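Local coordinates for protein coatomer subunit delta (Saccharomyces cerevisiae, PDB 5FJZ) that is part of the coatomer coat, which probably drives vesicle budding from Golgi membranes and retrieval of dilysine-tagged proteins to the endoplasmic reticulum, and binds the tethering protein Dsl1, at residues 188-193 with 207-212. Sequence-based numbering, arbitrary orientation.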
loop_
_atom_site.group_PDB
_atom_site.type_symbol
_atom_site.label_atom_id
_atom_site.label_comp_id
_atom_site.label_asym_id
_atom_site.label_seq_id
_atom_site.Cartn_x
_atom_site.Cartn_y
_atom_site.Cartn_z
ATOM N N MET A 188 -10.955 -0.565 -12.802
ATOM C CA MET A 188 -12.339 -0.507 -12.467
ATOM C C MET A 188 -13.205 0.080 -13.605
ATOM O O MET A 188 -12.973 1.200 -14.063
ATOM C CB MET A 188 -12.494 0.399 -11.273
ATOM C CG MET A 188 -13.936 0.462 -10.760
ATOM S SD MET A 188 -14.342 2.046 -10.016
ATOM C CE MET A 188 -12.977 2.217 -8.829
ATOM N N GLY A 189 -14.281 -0.628 -13.945
ATOM C CA GLY A 189 -15.300 -0.101 -14.900
ATOM C C GLY A 189 -15.464 -1.083 -16.021
ATOM O O GLY A 189 -15.346 -2.289 -15.837
ATOM N N THR A 190 -15.768 -0.552 -17.195
ATOM C CA THR A 190 -16.051 -1.348 -18.371
ATOM C C THR A 190 -14.865 -1.300 -19.351
ATOM O O THR A 190 -14.369 -0.245 -19.665
ATOM C CB THR A 190 -17.324 -0.787 -19.016
ATOM O OG1 THR A 190 -18.374 -0.764 -18.026
ATOM C CG2 THR A 190 -17.712 -1.608 -20.243
ATOM N N SER A 191 -14.435 -2.458 -19.827
ATOM C CA SER A 191 -13.195 -2.605 -20.563
ATOM C C SER A 191 -13.453 -3.114 -21.976
ATOM O O SER A 191 -14.185 -4.105 -22.192
ATOM C CB SER A 191 -12.200 -3.539 -19.894
ATOM O OG SER A 191 -11.763 -2.969 -18.655
ATOM N N ILE A 192 -12.799 -2.468 -22.922
ATOM C CA ILE A 192 -12.901 -2.792 -24.369
ATOM C C ILE A 192 -11.535 -3.070 -24.886
ATOM O O ILE A 192 -10.614 -2.258 -24.745
ATOM C CB ILE A 192 -13.539 -1.630 -25.231
ATOM C CG1 ILE A 192 -14.908 -1.309 -24.696
ATOM C CG2 ILE A 192 -13.531 -2.102 -26.704
ATOM C CD1 ILE A 192 -15.478 0.052 -25.170
ATOM N N LYS A 193 -11.380 -4.193 -25.550
ATOM C CA LYS A 193 -10.126 -4.569 -26.082
ATOM C C LYS A 193 -10.087 -4.409 -27.534
ATOM O O LYS A 193 -11.015 -4.813 -28.226
ATOM C CB LYS A 193 -9.886 -6.034 -25.798
ATOM C CG LYS A 193 -8.620 -6.652 -26.367
ATOM C CD LYS A 193 -8.143 -7.877 -25.550
ATOM C CE LYS A 193 -8.366 -9.176 -26.268
ATOM N NZ LYS A 193 -9.761 -9.443 -26.648
ATOM N N PHE A 207 -17.470 4.043 -29.631
ATOM C CA PHE A 207 -18.554 3.294 -28.992
ATOM C C PHE A 207 -19.509 4.202 -28.341
ATOM O O PHE A 207 -19.209 5.387 -28.112
ATOM C CB PHE A 207 -17.966 2.243 -28.004
ATOM C CG PHE A 207 -17.085 2.856 -26.997
ATOM C CD1 PHE A 207 -15.773 3.234 -27.321
ATOM C CD2 PHE A 207 -17.563 3.208 -25.811
ATOM C CE1 PHE A 207 -14.960 3.871 -26.371
ATOM C CE2 PHE A 207 -16.777 3.863 -24.880
ATOM C CZ PHE A 207 -15.454 4.174 -25.155
ATOM N N THR A 208 -20.675 3.648 -27.975
ATOM C CA THR A 208 -21.635 4.308 -27.212
ATOM C C THR A 208 -21.828 3.599 -25.872
ATOM O O THR A 208 -21.946 2.408 -25.845
ATOM C CB THR A 208 -22.987 4.305 -27.979
ATOM O OG1 THR A 208 -22.799 4.942 -29.264
ATOM C CG2 THR A 208 -24.002 5.115 -27.217
ATOM N N ILE A 209 -21.822 4.362 -24.831
ATOM C CA ILE A 209 -21.879 3.850 -23.473
ATOM C C ILE A 209 -22.746 4.753 -22.652
ATOM O O ILE A 209 -22.723 5.974 -22.794
ATOM C CB ILE A 209 -20.438 3.706 -22.868
ATOM C CG1 ILE A 209 -20.476 2.937 -21.539
ATOM C CG2 ILE A 209 -19.776 5.060 -22.675
ATOM C CD1 ILE A 209 -19.056 2.476 -21.084
ATOM N N GLU A 210 -23.529 4.161 -21.735
ATOM C CA GLU A 210 -24.345 4.934 -20.766
ATOM C C GLU A 210 -23.514 5.525 -19.638
ATOM O O GLU A 210 -22.706 4.824 -19.079
ATOM C CB GLU A 210 -25.388 4.048 -20.088
ATOM C CG GLU A 210 -26.588 3.693 -20.937
ATOM C CD GLU A 210 -27.656 2.971 -20.128
ATOM O OE1 GLU A 210 -27.362 2.522 -18.980
ATOM O OE2 GLU A 210 -28.792 2.857 -20.643
ATOM N N ALA A 211 -23.752 6.792 -19.303
ATOM C CA ALA A 211 -23.195 7.428 -18.159
ATOM C C ALA A 211 -24.114 8.553 -17.760
ATOM O O ALA A 211 -24.820 9.101 -18.607
ATOM C CB ALA A 211 -21.812 8.007 -18.508
ATOM N N PRO A 212 -24.061 8.972 -16.479
ATOM C CA PRO A 212 -24.966 10.018 -16.019
ATOM C C PRO A 212 -24.611 11.432 -16.447
ATOM O O PRO A 212 -25.503 12.268 -16.561
ATOM C CB PRO A 212 -24.916 9.885 -14.483
ATOM C CG PRO A 212 -23.695 9.103 -14.158
ATOM C CD PRO A 212 -23.384 8.281 -15.375
#
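I192 and F207, with T190 and I209 beside them, make an apolar contact between two beta-sheets of the mu-homology domain, facing each other as in a beta-sandwich. Strand 190-194 belongs to one sheet and strand 202-210 to the other; no hydrogen bond joins the two segments, and the CA atoms of I192 and F207 stand 9.5 Å apart, a separation that side chains must fill. F207 does so with a broad flat ring, while its backbone is hydrogen-bonded to V140 of the neighbouring strand 137-146. I192 suits its place because its longer branch is slim: CG1 lies anti to the carbonyl carbon (chi1 -58°), and from there CD1 reaches the ring. I159, on strand 155-159 beside that of I192, also packs against F207 and I209. With an alanine here instead of F207, the I192 methyl is likely to lose its aromatic partner and a gap to open between the sheets. Two residues before I192, the beta-branched T190 brings CB to 4.2 Å from I209 CD1, while its OG1 is hydrogen-bonded to V161 O and to Q102 NE2 of a neighbouring subunit. The closest touch is a CH-pi contact: I192 CD1 sits over the centre of the F207 ring, 3.6 Å above its plane and 9° off the normal.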